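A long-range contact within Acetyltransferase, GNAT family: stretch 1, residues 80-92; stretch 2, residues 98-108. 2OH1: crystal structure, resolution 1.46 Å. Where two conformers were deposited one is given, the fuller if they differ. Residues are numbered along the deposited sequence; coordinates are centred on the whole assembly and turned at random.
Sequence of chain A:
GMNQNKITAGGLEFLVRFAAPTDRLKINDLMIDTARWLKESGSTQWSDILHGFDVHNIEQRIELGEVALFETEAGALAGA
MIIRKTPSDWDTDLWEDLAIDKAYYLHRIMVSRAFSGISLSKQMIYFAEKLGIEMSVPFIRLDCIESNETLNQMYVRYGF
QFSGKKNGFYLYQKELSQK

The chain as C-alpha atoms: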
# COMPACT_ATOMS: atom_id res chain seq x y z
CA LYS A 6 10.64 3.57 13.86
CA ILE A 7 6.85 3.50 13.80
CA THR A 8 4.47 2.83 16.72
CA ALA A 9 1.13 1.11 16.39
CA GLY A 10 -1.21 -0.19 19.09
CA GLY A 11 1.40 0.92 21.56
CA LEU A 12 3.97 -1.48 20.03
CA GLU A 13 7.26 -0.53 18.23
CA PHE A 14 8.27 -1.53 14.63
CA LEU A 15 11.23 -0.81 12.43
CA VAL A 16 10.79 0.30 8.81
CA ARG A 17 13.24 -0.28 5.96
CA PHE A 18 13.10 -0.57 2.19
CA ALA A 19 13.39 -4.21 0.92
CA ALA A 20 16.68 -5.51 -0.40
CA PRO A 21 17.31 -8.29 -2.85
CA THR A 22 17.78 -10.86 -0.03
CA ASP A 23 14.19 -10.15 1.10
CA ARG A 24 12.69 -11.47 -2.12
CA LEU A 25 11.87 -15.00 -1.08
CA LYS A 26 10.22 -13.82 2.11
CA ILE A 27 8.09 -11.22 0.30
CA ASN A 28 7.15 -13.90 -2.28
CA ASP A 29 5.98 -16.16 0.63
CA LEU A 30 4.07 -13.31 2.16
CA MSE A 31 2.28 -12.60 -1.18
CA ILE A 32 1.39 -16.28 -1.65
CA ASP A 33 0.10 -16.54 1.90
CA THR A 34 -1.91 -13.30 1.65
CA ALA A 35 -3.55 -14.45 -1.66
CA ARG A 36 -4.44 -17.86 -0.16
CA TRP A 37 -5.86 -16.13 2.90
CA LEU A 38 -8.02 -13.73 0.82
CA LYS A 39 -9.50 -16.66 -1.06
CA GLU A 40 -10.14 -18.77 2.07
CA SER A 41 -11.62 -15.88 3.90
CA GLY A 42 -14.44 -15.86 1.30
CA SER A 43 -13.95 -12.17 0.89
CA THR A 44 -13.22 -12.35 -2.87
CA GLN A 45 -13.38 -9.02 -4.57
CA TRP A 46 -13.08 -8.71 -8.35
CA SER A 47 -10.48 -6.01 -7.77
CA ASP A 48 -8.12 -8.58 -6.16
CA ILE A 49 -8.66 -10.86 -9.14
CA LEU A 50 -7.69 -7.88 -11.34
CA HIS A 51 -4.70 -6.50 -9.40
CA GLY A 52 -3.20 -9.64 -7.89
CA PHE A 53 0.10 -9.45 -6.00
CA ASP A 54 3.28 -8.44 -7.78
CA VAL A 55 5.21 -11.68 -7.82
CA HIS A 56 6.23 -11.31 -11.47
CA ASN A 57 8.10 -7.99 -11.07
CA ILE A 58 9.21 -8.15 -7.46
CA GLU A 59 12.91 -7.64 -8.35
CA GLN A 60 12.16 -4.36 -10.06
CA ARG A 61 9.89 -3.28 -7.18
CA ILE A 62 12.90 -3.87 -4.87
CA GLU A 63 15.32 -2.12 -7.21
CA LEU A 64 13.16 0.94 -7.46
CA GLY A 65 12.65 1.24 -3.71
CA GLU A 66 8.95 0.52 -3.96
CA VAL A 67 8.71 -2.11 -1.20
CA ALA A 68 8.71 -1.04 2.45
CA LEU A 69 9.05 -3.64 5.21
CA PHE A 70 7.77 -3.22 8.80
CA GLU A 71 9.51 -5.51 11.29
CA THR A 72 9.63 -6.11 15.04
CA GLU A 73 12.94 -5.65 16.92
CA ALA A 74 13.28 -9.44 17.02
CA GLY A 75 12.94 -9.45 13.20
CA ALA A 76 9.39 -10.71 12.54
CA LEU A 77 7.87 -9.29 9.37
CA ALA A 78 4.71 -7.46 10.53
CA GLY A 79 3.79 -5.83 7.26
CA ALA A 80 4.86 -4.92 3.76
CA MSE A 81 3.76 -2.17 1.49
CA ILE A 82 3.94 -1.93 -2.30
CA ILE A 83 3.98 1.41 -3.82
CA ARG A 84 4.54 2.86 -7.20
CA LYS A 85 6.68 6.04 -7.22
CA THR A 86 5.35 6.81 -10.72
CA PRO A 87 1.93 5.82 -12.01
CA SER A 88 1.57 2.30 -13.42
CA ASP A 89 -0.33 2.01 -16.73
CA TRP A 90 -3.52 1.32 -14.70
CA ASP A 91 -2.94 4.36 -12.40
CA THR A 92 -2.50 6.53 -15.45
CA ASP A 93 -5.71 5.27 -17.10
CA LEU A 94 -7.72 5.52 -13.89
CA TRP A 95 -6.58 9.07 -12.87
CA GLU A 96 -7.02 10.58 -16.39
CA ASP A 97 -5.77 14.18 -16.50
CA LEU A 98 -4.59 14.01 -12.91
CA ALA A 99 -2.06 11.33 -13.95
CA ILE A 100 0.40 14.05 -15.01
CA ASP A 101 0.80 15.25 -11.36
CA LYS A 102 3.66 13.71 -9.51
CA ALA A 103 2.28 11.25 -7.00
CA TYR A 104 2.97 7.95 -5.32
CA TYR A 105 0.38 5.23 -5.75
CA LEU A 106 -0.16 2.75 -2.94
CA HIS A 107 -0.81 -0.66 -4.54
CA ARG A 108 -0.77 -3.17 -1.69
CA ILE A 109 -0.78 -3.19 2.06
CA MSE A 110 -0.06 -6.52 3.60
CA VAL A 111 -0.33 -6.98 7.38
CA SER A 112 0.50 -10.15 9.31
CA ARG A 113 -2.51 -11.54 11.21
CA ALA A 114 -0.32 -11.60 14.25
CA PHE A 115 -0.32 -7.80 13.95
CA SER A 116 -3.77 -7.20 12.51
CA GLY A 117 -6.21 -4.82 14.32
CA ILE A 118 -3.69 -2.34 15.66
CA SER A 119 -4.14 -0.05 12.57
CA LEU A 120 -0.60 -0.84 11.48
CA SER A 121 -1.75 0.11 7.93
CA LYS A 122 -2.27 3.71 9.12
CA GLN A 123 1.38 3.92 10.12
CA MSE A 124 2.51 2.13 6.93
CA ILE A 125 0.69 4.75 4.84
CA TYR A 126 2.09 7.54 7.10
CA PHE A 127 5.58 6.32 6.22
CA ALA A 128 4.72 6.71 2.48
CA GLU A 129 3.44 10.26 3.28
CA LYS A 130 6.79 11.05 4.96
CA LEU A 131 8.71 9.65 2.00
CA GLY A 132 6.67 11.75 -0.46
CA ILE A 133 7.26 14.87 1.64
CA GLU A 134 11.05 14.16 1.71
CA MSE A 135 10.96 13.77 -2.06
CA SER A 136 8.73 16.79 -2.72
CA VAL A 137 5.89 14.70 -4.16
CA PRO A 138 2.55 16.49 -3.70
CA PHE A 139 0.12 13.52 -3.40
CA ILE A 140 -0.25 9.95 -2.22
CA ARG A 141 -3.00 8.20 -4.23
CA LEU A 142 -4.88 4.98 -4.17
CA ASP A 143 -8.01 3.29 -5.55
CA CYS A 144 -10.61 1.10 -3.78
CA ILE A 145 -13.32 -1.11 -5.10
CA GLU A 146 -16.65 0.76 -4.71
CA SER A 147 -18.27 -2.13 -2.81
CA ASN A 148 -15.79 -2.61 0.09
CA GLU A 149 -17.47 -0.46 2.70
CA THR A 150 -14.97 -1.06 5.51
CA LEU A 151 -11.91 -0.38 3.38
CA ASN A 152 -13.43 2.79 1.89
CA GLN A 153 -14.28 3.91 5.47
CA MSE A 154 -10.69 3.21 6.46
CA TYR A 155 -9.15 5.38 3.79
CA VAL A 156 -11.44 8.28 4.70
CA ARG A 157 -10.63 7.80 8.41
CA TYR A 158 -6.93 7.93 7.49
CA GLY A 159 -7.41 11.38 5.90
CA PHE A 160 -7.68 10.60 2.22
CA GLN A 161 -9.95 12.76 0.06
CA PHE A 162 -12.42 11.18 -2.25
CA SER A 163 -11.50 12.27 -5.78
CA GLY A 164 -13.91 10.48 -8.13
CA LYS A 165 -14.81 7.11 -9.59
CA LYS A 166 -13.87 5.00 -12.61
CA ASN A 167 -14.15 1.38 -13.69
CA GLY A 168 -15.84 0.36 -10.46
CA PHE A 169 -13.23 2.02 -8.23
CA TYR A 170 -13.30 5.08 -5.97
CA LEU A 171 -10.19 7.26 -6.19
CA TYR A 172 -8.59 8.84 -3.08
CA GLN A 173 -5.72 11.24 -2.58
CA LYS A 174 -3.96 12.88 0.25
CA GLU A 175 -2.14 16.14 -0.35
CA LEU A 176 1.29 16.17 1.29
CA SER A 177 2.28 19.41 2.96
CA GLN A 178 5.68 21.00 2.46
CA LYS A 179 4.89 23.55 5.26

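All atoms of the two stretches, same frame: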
# COMPACT_ATOMS: atom_id res chain seq x y z
N ALA A 80 4.14 -5.37 4.94
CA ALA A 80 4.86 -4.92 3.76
C ALA A 80 3.94 -4.09 2.92
O ALA A 80 2.75 -4.41 2.81
CB ALA A 80 5.42 -6.12 2.97
N MSE A 81 4.49 -3.09 2.29
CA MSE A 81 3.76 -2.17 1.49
C MSE A 81 4.42 -2.01 0.12
O MSE A 81 5.63 -1.79 0.04
CB MSE A 81 3.72 -0.85 2.18
CG MSE A 81 3.02 0.23 1.43
SE MSE A 81 2.68 1.87 2.41
CE MSE A 81 4.47 2.30 2.74
N ILE A 82 3.58 -2.12 -0.92
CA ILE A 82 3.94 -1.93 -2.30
C ILE A 82 3.47 -0.57 -2.72
O ILE A 82 2.27 -0.19 -2.68
CB ILE A 82 3.38 -3.05 -3.22
CG1 ILE A 82 3.73 -4.45 -2.67
CG2 ILE A 82 3.92 -2.83 -4.64
CD1 ILE A 82 5.21 -4.69 -2.23
N ILE A 83 4.41 0.21 -3.15
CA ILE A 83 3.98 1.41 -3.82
C ILE A 83 4.46 1.50 -5.27
O ILE A 83 5.27 0.69 -5.75
CB ILE A 83 4.45 2.58 -3.09
CG1 ILE A 83 5.92 2.84 -3.38
CG2 ILE A 83 4.19 2.46 -1.60
CD1 ILE A 83 6.35 4.13 -2.61
N ARG A 84 3.98 2.51 -5.94
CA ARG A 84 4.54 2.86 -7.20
C ARG A 84 4.94 4.33 -7.07
O ARG A 84 4.11 5.15 -6.66
CB ARG A 84 3.56 2.69 -8.32
CG ARG A 84 3.21 1.26 -8.61
CD ARG A 84 4.49 0.35 -8.77
NE ARG A 84 4.13 -0.80 -9.60
CZ ARG A 84 4.06 -0.80 -10.92
NH1 ARG A 84 4.38 0.28 -11.63
NH2 ARG A 84 3.66 -1.88 -11.55
N LYS A 85 6.20 4.65 -7.34
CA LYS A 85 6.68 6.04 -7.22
C LYS A 85 6.39 6.90 -8.45
O LYS A 85 6.59 8.10 -8.42
CB LYS A 85 8.15 6.04 -6.88
CG LYS A 85 8.44 5.57 -5.49
CD LYS A 85 9.91 5.85 -5.30
CE LYS A 85 10.57 5.02 -4.32
NZ LYS A 85 12.02 5.38 -4.48
N THR A 86 5.91 6.24 -9.52
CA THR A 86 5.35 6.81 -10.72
C THR A 86 4.13 5.99 -11.09
O THR A 86 4.11 4.83 -10.80
CB THR A 86 6.42 6.78 -11.87
OG1 THR A 86 6.82 5.44 -12.11
CG2 THR A 86 7.67 7.60 -11.45
N PRO A 87 3.17 6.60 -11.78
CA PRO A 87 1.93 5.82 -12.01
C PRO A 87 2.19 4.58 -12.89
O PRO A 87 2.94 4.68 -13.88
CB PRO A 87 1.03 6.80 -12.72
CG PRO A 87 1.93 7.93 -13.21
CD PRO A 87 3.07 7.97 -12.29
N SER A 88 1.64 3.45 -12.49
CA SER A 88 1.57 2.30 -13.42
C SER A 88 0.67 2.67 -14.61
O SER A 88 0.03 3.76 -14.67
CB SER A 88 1.04 1.08 -12.72
OG SER A 88 -0.40 1.13 -12.71
N ASP A 89 0.56 1.76 -15.58
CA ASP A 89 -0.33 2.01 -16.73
C ASP A 89 -1.82 2.09 -16.29
O ASP A 89 -2.64 2.81 -16.90
CB ASP A 89 -0.13 0.89 -17.79
CG ASP A 89 1.32 0.81 -18.30
OD1 ASP A 89 1.97 1.89 -18.41
OD2 ASP A 89 1.79 -0.34 -18.61
N TRP A 90 -2.17 1.34 -15.25
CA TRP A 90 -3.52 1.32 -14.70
C TRP A 90 -3.77 2.66 -13.98
O TRP A 90 -4.80 3.29 -14.16
CB TRP A 90 -3.64 0.19 -13.69
CG TRP A 90 -4.86 0.26 -12.84
CD1 TRP A 90 -4.95 0.80 -11.59
CD2 TRP A 90 -6.19 -0.15 -13.19
NE1 TRP A 90 -6.24 0.75 -11.15
CE2 TRP A 90 -7.01 0.15 -12.10
CE3 TRP A 90 -6.74 -0.76 -14.30
CZ2 TRP A 90 -8.35 -0.19 -12.06
CZ3 TRP A 90 -8.11 -1.05 -14.28
CH2 TRP A 90 -8.86 -0.79 -13.18
N ASP A 91 -2.80 3.08 -13.14
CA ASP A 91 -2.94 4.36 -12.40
C ASP A 91 -3.16 5.47 -13.39
O ASP A 91 -4.02 6.34 -13.26
CB ASP A 91 -1.69 4.68 -11.55
CG ASP A 91 -1.42 3.67 -10.50
OD1 ASP A 91 -2.40 3.23 -9.84
OD2 ASP A 91 -0.23 3.31 -10.22
N THR A 92 -2.39 5.45 -14.49
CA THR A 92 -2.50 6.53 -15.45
C THR A 92 -3.86 6.53 -16.13
O THR A 92 -4.42 7.59 -16.31
CB THR A 92 -1.41 6.39 -16.53
OG1 THR A 92 -0.14 6.70 -15.94
CG2 THR A 92 -1.71 7.26 -17.76
N LEU A 98 -5.38 13.87 -14.10
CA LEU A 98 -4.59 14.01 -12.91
C LEU A 98 -3.32 13.17 -12.96
O LEU A 98 -2.43 13.40 -12.18
CB LEU A 98 -5.42 13.68 -11.68
CG LEU A 98 -6.63 14.55 -11.33
CD1 LEU A 98 -7.12 14.22 -9.92
CD2 LEU A 98 -6.27 16.00 -11.46
N ALA A 99 -3.21 12.24 -13.92
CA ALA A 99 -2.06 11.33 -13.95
C ALA A 99 -0.73 12.04 -14.20
O ALA A 99 0.35 11.49 -13.94
CB ALA A 99 -2.30 10.18 -14.97
N ILE A 100 -0.81 13.27 -14.71
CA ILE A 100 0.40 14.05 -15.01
C ILE A 100 1.03 14.69 -13.76
O ILE A 100 2.20 15.05 -13.81
CB ILE A 100 0.14 15.19 -16.08
CG2 ILE A 100 -0.93 16.15 -15.57
N ASP A 101 0.26 14.81 -12.66
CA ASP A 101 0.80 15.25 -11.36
C ASP A 101 1.74 14.20 -10.83
O ASP A 101 1.55 13.00 -11.04
CB ASP A 101 -0.27 15.44 -10.30
CG ASP A 101 -1.40 16.28 -10.77
OD1 ASP A 101 -1.16 17.05 -11.73
OD2 ASP A 101 -2.53 16.15 -10.21
N LYS A 102 2.78 14.64 -10.16
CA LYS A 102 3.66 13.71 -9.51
C LYS A 102 2.90 13.20 -8.29
O LYS A 102 2.29 13.95 -7.55
CB LYS A 102 4.94 14.37 -9.05
CG LYS A 102 5.68 15.12 -10.17
CD LYS A 102 5.98 14.22 -11.34
CE LYS A 102 6.85 14.95 -12.38
NZ LYS A 102 7.15 14.00 -13.47
N ALA A 103 2.98 11.89 -8.09
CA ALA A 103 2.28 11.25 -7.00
C ALA A 103 2.87 9.87 -6.83
O ALA A 103 3.41 9.32 -7.76
CB ALA A 103 0.79 11.14 -7.28
N TYR A 104 2.76 9.34 -5.61
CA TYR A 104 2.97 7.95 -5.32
C TYR A 104 1.63 7.26 -5.22
O TYR A 104 0.62 7.85 -4.76
CB TYR A 104 3.64 7.81 -3.98
CG TYR A 104 5.08 8.32 -3.89
CD1 TYR A 104 5.82 8.70 -5.02
CD2 TYR A 104 5.71 8.39 -2.63
CE1 TYR A 104 7.16 9.09 -4.91
CE2 TYR A 104 7.02 8.83 -2.53
CZ TYR A 104 7.71 9.16 -3.65
OH TYR A 104 9.01 9.61 -3.54
N TYR A 105 1.58 6.01 -5.69
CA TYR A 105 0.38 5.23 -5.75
C TYR A 105 0.57 4.02 -4.85
O TYR A 105 1.51 3.27 -4.99
CB TYR A 105 0.05 4.79 -7.19
CG TYR A 105 -0.28 5.98 -8.06
CD1 TYR A 105 0.74 6.75 -8.57
CD2 TYR A 105 -1.58 6.40 -8.26
CE1 TYR A 105 0.46 7.94 -9.31
CE2 TYR A 105 -1.88 7.54 -9.01
CZ TYR A 105 -0.88 8.31 -9.53
OH TYR A 105 -1.18 9.45 -10.26
N LEU A 106 -0.29 3.87 -3.85
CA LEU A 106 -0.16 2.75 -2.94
C LEU A 106 -0.94 1.57 -3.49
O LEU A 106 -2.19 1.59 -3.41
CB LEU A 106 -0.70 3.12 -1.53
CG LEU A 106 -0.10 4.36 -0.87
CD1 LEU A 106 -0.55 4.49 0.61
CD2 LEU A 106 1.40 4.38 -0.99
N HIS A 107 -0.22 0.52 -3.94
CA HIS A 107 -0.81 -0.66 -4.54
C HIS A 107 -1.23 -1.76 -3.60
O HIS A 107 -2.27 -2.38 -3.83
CB HIS A 107 0.10 -1.22 -5.56
CG HIS A 107 0.11 -0.41 -6.83
ND1 HIS A 107 0.29 -1.00 -8.06
CD2 HIS A 107 -0.05 0.92 -7.06
CE1 HIS A 107 0.20 -0.07 -8.99
NE2 HIS A 107 -0.00 1.10 -8.42
N ARG A 108 -0.42 -2.10 -2.62
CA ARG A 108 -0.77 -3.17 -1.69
C ARG A 108 -0.21 -2.89 -0.31
O ARG A 108 0.96 -2.54 -0.13
CB ARG A 108 -0.23 -4.49 -2.20
CG ARG A 108 -0.75 -5.72 -1.63
CD ARG A 108 -2.25 -5.88 -1.76
NE ARG A 108 -2.74 -6.36 -3.06
CZ ARG A 108 -4.00 -6.79 -3.21
NH1 ARG A 108 -4.79 -6.78 -2.16
NH2 ARG A 108 -4.48 -7.25 -4.39
O HOH W 1 5.37 10.59 -9.65
O HOH W 2 0.79 9.42 -16.50

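How do the two strands satisfy their backbone groups? They run antiparallel, with a bulge between Ile82 and Ile83. Ile82 N donates to Arg108 O (2.8 Å), while Ile82 O serves two donors, Arg108 N at 3.3 Å and His107 N at 2.9 Å; this shared acceptor is how the bulge keeps both amides bonded. Beyond it the pairing is regular: Arg84 N donates to Tyr105 O and Tyr105 N donates to Arg84 O, both at 2.8 Å.

What happens where the ladder ends? Lys85 O and Ala103 O, both acceptors, lie 3.5 Å apart and cannot bond to each other. Water 1 takes up the next link, donating to Lys85 O (3.0 Å) and accepting from Ala103 N (3.1 Å).

How does Asp91 tie the helix start to the second strand? His107 NE2 donates to Asp91 OD2 (2.9 Å), and the same oxygen accepts from Ser88 N, also at 2.9 Å, so one carboxylate oxygen serves both stretches. Ser88 is the N-cap: its OG accepts from Asp91 N at 3.1 Å and, weakly, from Trp90 N at 3.1 Å. A serine suits this place because its short hydroxyl reaches amides left free in the helix's first turn.

Which side chains fill the space around these bonds? On one face of the sheet Ile83 CG2 packs against Leu106 CD2 at 3.4 Å, branched apolar groups suited to a buried site. On the other, the aliphatic part of Arg84 covers the His107 ring, with CG 3.4 Å from its centroid, while the ring's edge meets Asp91. Tyr105 is buried; Asp91 CB lies over its ring face, and Pro87 CB approaches CE1 of Tyr105 at 3.6 Å. Its hydroxyl is satisfied elsewhere in the structure.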